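Local coordinates for protein transcriptional regulator (Methanobacterium thermoautotrophicum, PDB 3BPV) that probably binds DNA through a winged helix-turn-helix domain and represses transcription as a member of the MarR family, at residues A[71-75]-A[87-93]. Sequence-based numbering, arbitrary orientation.
Sequences GFIER and LEVTRRG
At the base of the wing of this MarR winged helix, residues 71-75 leave the helix that ends before Gly71 and pair with residues 87-93, which run from the returning strand into the next helix. Strands 73-75 and 87-89 are antiparallel (157° between directions, axes 4.6 Å apart). Glu74 and Glu88 form the hydrogen-bonded pair, with Glu74 N to Glu88 O at 2.8 Å and Glu88 N to Glu74 O at 3.1 Å. Ile73-Val89 (CA-CA 4.2 Å) and Arg75-Leu87 (CA-CA 4.8 Å) are non-hydrogen-bonded pairs flanking it.

Phe72 has the most surface covered. Its backbone (phi/psi -92/-20) is not yet extended, but Phe72 O accepts from Thr90 N at 3.0 Å, one more backbone hydrogen bond just beyond the last bridge. With chi1 m, the ring edge meets Arg92, Phe72 CE1 lying 3.1 Å from Arg92 NH1; the Phe72 side chain also touches Leu27, Leu67 and Ile96.

Glu74 (chi1 p) sets CB 4.2 Å from Thr90 CG2 and brings its end nearer the other strand, sharing a face with Glu88 (chi1 t). On the other face, Ile73, Val89 and Leu87 meet helices 29-40, 46-53 and 57-69; Arg75 starts there too, Arg75 CG 4.0 Å from Leu87 CD2 (Leu87 chi1 m), but its end leads away.

Gly71 (phi/psi 79/23) closes a Schellman motif. Thr90 OG1 (chi1 p) donates to Gly71 O at 2.7 Å; Thr90, the N-cap of helix 91-95, accepts from Gly93 N at 3.0 Å through OG1. One hydroxyl thus links two helix ends.

Glu74 OE2 and Glu88 OE2, 3.4 Å apart, offer no mutual bond and, if both are charged, repel; cohesion is consistent with coming from the backbone hydrogen bonds, Thr90 OG1 to Gly71 O and apolar burial.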
ATOM      1  N   GLY A  71     -11.123  20.094  -3.774  1.00 21.61           N
ATOM      2  CA  GLY A  71     -11.405  21.049  -2.715  1.00 21.18           C
ATOM      3  C   GLY A  71     -11.399  20.492  -1.302  1.00 20.47           C
ATOM      4  O   GLY A  71     -12.001  21.079  -0.400  1.00 19.82           O
ATOM      5  N   PHE A  72     -10.718  19.370  -1.088  1.00 18.09           N
ATOM      6  CA  PHE A  72     -10.671  18.767   0.241  1.00 18.36           C
ATOM      7  C   PHE A  72      -9.487  19.230   1.073  1.00 17.19           C
ATOM      8  O   PHE A  72      -9.493  19.100   2.293  1.00 17.64           O
ATOM      9  CB  PHE A  72     -10.665  17.240   0.143  1.00 17.89           C
ATOM     10  CG  PHE A  72     -11.886  16.673  -0.518  1.00 20.78           C
ATOM     11  CD1 PHE A  72     -13.156  17.126  -0.170  1.00 21.88           C
ATOM     12  CD2 PHE A  72     -11.770  15.679  -1.483  1.00 20.51           C
ATOM     13  CE1 PHE A  72     -14.292  16.599  -0.778  1.00 22.24           C
ATOM     14  CE2 PHE A  72     -12.899  15.144  -2.094  1.00 18.96           C
ATOM     15  CZ  PHE A  72     -14.161  15.605  -1.742  1.00 22.94           C
ATOM     16  N   ILE A  73      -8.457  19.746   0.417  1.00 18.24           N
ATOM     17  CA  ILE A  73      -7.303  20.256   1.146  1.00 19.06           C
ATOM     18  C   ILE A  73      -6.823  21.529   0.482  1.00 19.55           C
ATOM     19  O   ILE A  73      -7.151  21.804  -0.672  1.00 20.13           O
ATOM     20  CB  ILE A  73      -6.102  19.263   1.185  1.00 19.80           C
ATOM     21  CG1 ILE A  73      -5.520  19.069  -0.221  1.00 20.84           C
ATOM     22  CG2 ILE A  73      -6.532  17.950   1.807  1.00 20.07           C
ATOM     23  CD1 ILE A  73      -4.216  18.273  -0.252  1.00 20.64           C
ATOM     24  N   GLU A  74      -6.043  22.301   1.226  1.00 21.05           N
ATOM     25  CA  GLU A  74      -5.484  23.538   0.719  1.00 23.78           C
ATOM     26  C   GLU A  74      -3.978  23.453   0.900  1.00 23.29           C
ATOM     27  O   GLU A  74      -3.490  22.848   1.857  1.00 22.89           O
ATOM     28  CB  GLU A  74      -6.047  24.737   1.488  1.00 26.98           C
ATOM     29  CG  GLU A  74      -5.766  24.712   2.979  1.00 31.22           C
ATOM     30  CD  GLU A  74      -6.236  25.972   3.677  1.00 33.33           C
ATOM     31  OE1 GLU A  74      -5.744  27.064   3.321  1.00 36.01           O
ATOM     32  OE2 GLU A  74      -7.096  25.872   4.575  1.00 36.04           O
ATOM     33  N   ARG A  75      -3.248  24.061  -0.027  1.00 23.98           N
ATOM     34  CA  ARG A  75      -1.795  24.055   0.005  1.00 26.11           C
ATOM     35  C   ARG A  75      -1.277  25.485  -0.112  1.00 27.09           C
ATOM     36  O   ARG A  75      -1.672  26.223  -1.013  1.00 27.31           O
ATOM     37  CB  ARG A  75      -1.267  23.212  -1.156  1.00 28.58           C
ATOM     38  CG  ARG A  75       0.237  23.189  -1.302  1.00 31.42           C
ATOM     39  CD  ARG A  75       0.611  22.636  -2.662  1.00 36.33           C
ATOM     40  NE  ARG A  75       2.055  22.547  -2.848  1.00 38.89           N
ATOM     41  CZ  ARG A  75       2.640  22.312  -4.016  1.00 39.51           C
ATOM     42  NH1 ARG A  75       1.904  22.145  -5.107  1.00 41.89           N
ATOM     43  NH2 ARG A  75       3.961  22.241  -4.094  1.00 41.85           N
ATOM     44  N   LEU A  87       0.116  22.023   4.310  1.00 15.79           N
ATOM     45  CA  LEU A  87      -1.155  21.391   3.969  1.00 16.79           C
ATOM     46  C   LEU A  87      -2.160  21.474   5.103  1.00 16.50           C
ATOM     47  O   LEU A  87      -1.804  21.373   6.270  1.00 18.05           O
ATOM     48  CB  LEU A  87      -0.940  19.911   3.635  1.00 15.95           C
ATOM     49  CG  LEU A  87       0.154  19.605   2.614  1.00 17.59           C
ATOM     50  CD1 LEU A  87       0.382  18.107   2.535  1.00 17.69           C
ATOM     51  CD2 LEU A  87      -0.245  20.171   1.263  1.00 19.53           C
ATOM     52  N   GLU A  88      -3.422  21.652   4.742  1.00 17.34           N
ATOM     53  CA  GLU A  88      -4.490  21.695   5.723  1.00 19.68           C
ATOM     54  C   GLU A  88      -5.773  21.212   5.069  1.00 18.65           C
ATOM     55  O   GLU A  88      -5.981  21.397   3.870  1.00 19.69           O
ATOM     56  CB  GLU A  88      -4.690  23.117   6.253  1.00 24.13           C
ATOM     57  CG  GLU A  88      -5.724  23.201   7.365  1.00 30.25           C
ATOM     58  CD  GLU A  88      -5.895  24.610   7.895  1.00 32.18           C
ATOM     59  OE1 GLU A  88      -4.894  25.195   8.359  1.00 35.57           O
ATOM     60  OE2 GLU A  88      -7.029  25.129   7.845  1.00 36.14           O
ATOM     61  N   VAL A  89      -6.622  20.567   5.857  1.00 18.89           N
ATOM     62  CA  VAL A  89      -7.886  20.083   5.334  1.00 19.86           C
ATOM     63  C   VAL A  89      -8.872  21.245   5.338  1.00 21.44           C
ATOM     64  O   VAL A  89      -8.924  22.022   6.289  1.00 24.20           O
ATOM     65  CB  VAL A  89      -8.450  18.945   6.195  1.00 20.68           C
ATOM     66  CG1 VAL A  89      -9.746  18.437   5.592  1.00 22.14           C
ATOM     67  CG2 VAL A  89      -7.435  17.824   6.290  1.00 20.46           C
ATOM     68  N   THR A  90      -9.632  21.371   4.259  1.00 21.24           N
ATOM     69  CA  THR A  90     -10.617  22.436   4.147  1.00 22.99           C
ATOM     70  C   THR A  90     -11.847  22.034   4.950  1.00 23.00           C
ATOM     71  O   THR A  90     -11.927  20.917   5.460  1.00 22.95           O
ATOM     72  CB  THR A  90     -11.057  22.633   2.699  1.00 21.77           C
ATOM     73  OG1 THR A  90     -11.655  21.418   2.232  1.00 20.15           O
ATOM     74  CG2 THR A  90      -9.870  23.001   1.816  1.00 22.62           C
ATOM     75  N   ARG A  91     -12.806  22.945   5.061  1.00 24.86           N
ATOM     76  CA  ARG A  91     -14.033  22.652   5.789  1.00 26.34           C
ATOM     77  C   ARG A  91     -14.733  21.501   5.078  1.00 24.93           C
ATOM     78  O   ARG A  91     -15.263  20.590   5.714  1.00 25.34           O
ATOM     79  CB  ARG A  91     -14.944  23.879   5.806  1.00 29.62           C
ATOM     80  CG  ARG A  91     -16.276  23.641   6.491  1.00 34.38           C
ATOM     81  CD  ARG A  91     -16.123  23.377   7.985  1.00 37.49           C
ATOM     82  NE  ARG A  91     -15.679  24.562   8.719  1.00 40.88           N
ATOM     83  CZ  ARG A  91     -14.414  24.958   8.822  1.00 42.33           C
ATOM     84  NH1 ARG A  91     -13.443  24.265   8.243  1.00 42.89           N
ATOM     85  NH2 ARG A  91     -14.117  26.056   9.505  1.00 42.59           N
ATOM     86  N   ARG A  92     -14.720  21.555   3.750  1.00 23.83           N
ATOM     87  CA  ARG A  92     -15.334  20.530   2.916  1.00 23.38           C
ATOM     88  C   ARG A  92     -14.692  19.178   3.216  1.00 21.54           C
ATOM     89  O   ARG A  92     -15.378  18.163   3.330  1.00 21.53           O
ATOM     90  CB  ARG A  92     -15.139  20.891   1.441  1.00 24.51           C
ATOM     91  CG  ARG A  92     -15.776  19.939   0.439  1.00 28.32           C
ATOM     92  CD  ARG A  92     -17.296  20.028   0.461  1.00 33.09           C
ATOM     93  NE  ARG A  92     -17.902  19.413  -0.719  1.00 37.11           N
ATOM     94  CZ  ARG A  92     -17.855  18.116  -1.008  1.00 37.81           C
ATOM     95  NH1 ARG A  92     -17.230  17.274  -0.201  1.00 39.91           N
ATOM     96  NH2 ARG A  92     -18.433  17.662  -2.112  1.00 39.80           N
ATOM     97  N   GLY A  93     -13.368  19.173   3.346  1.00 21.65           N
ATOM     98  CA  GLY A  93     -12.657  17.941   3.642  1.00 21.52           C
ATOM     99  C   GLY A  93     -12.986  17.371   5.010  1.00 21.79           C
ATOM    100  O   GLY A  93     -13.151  16.162   5.163  1.00 21.41           O
TER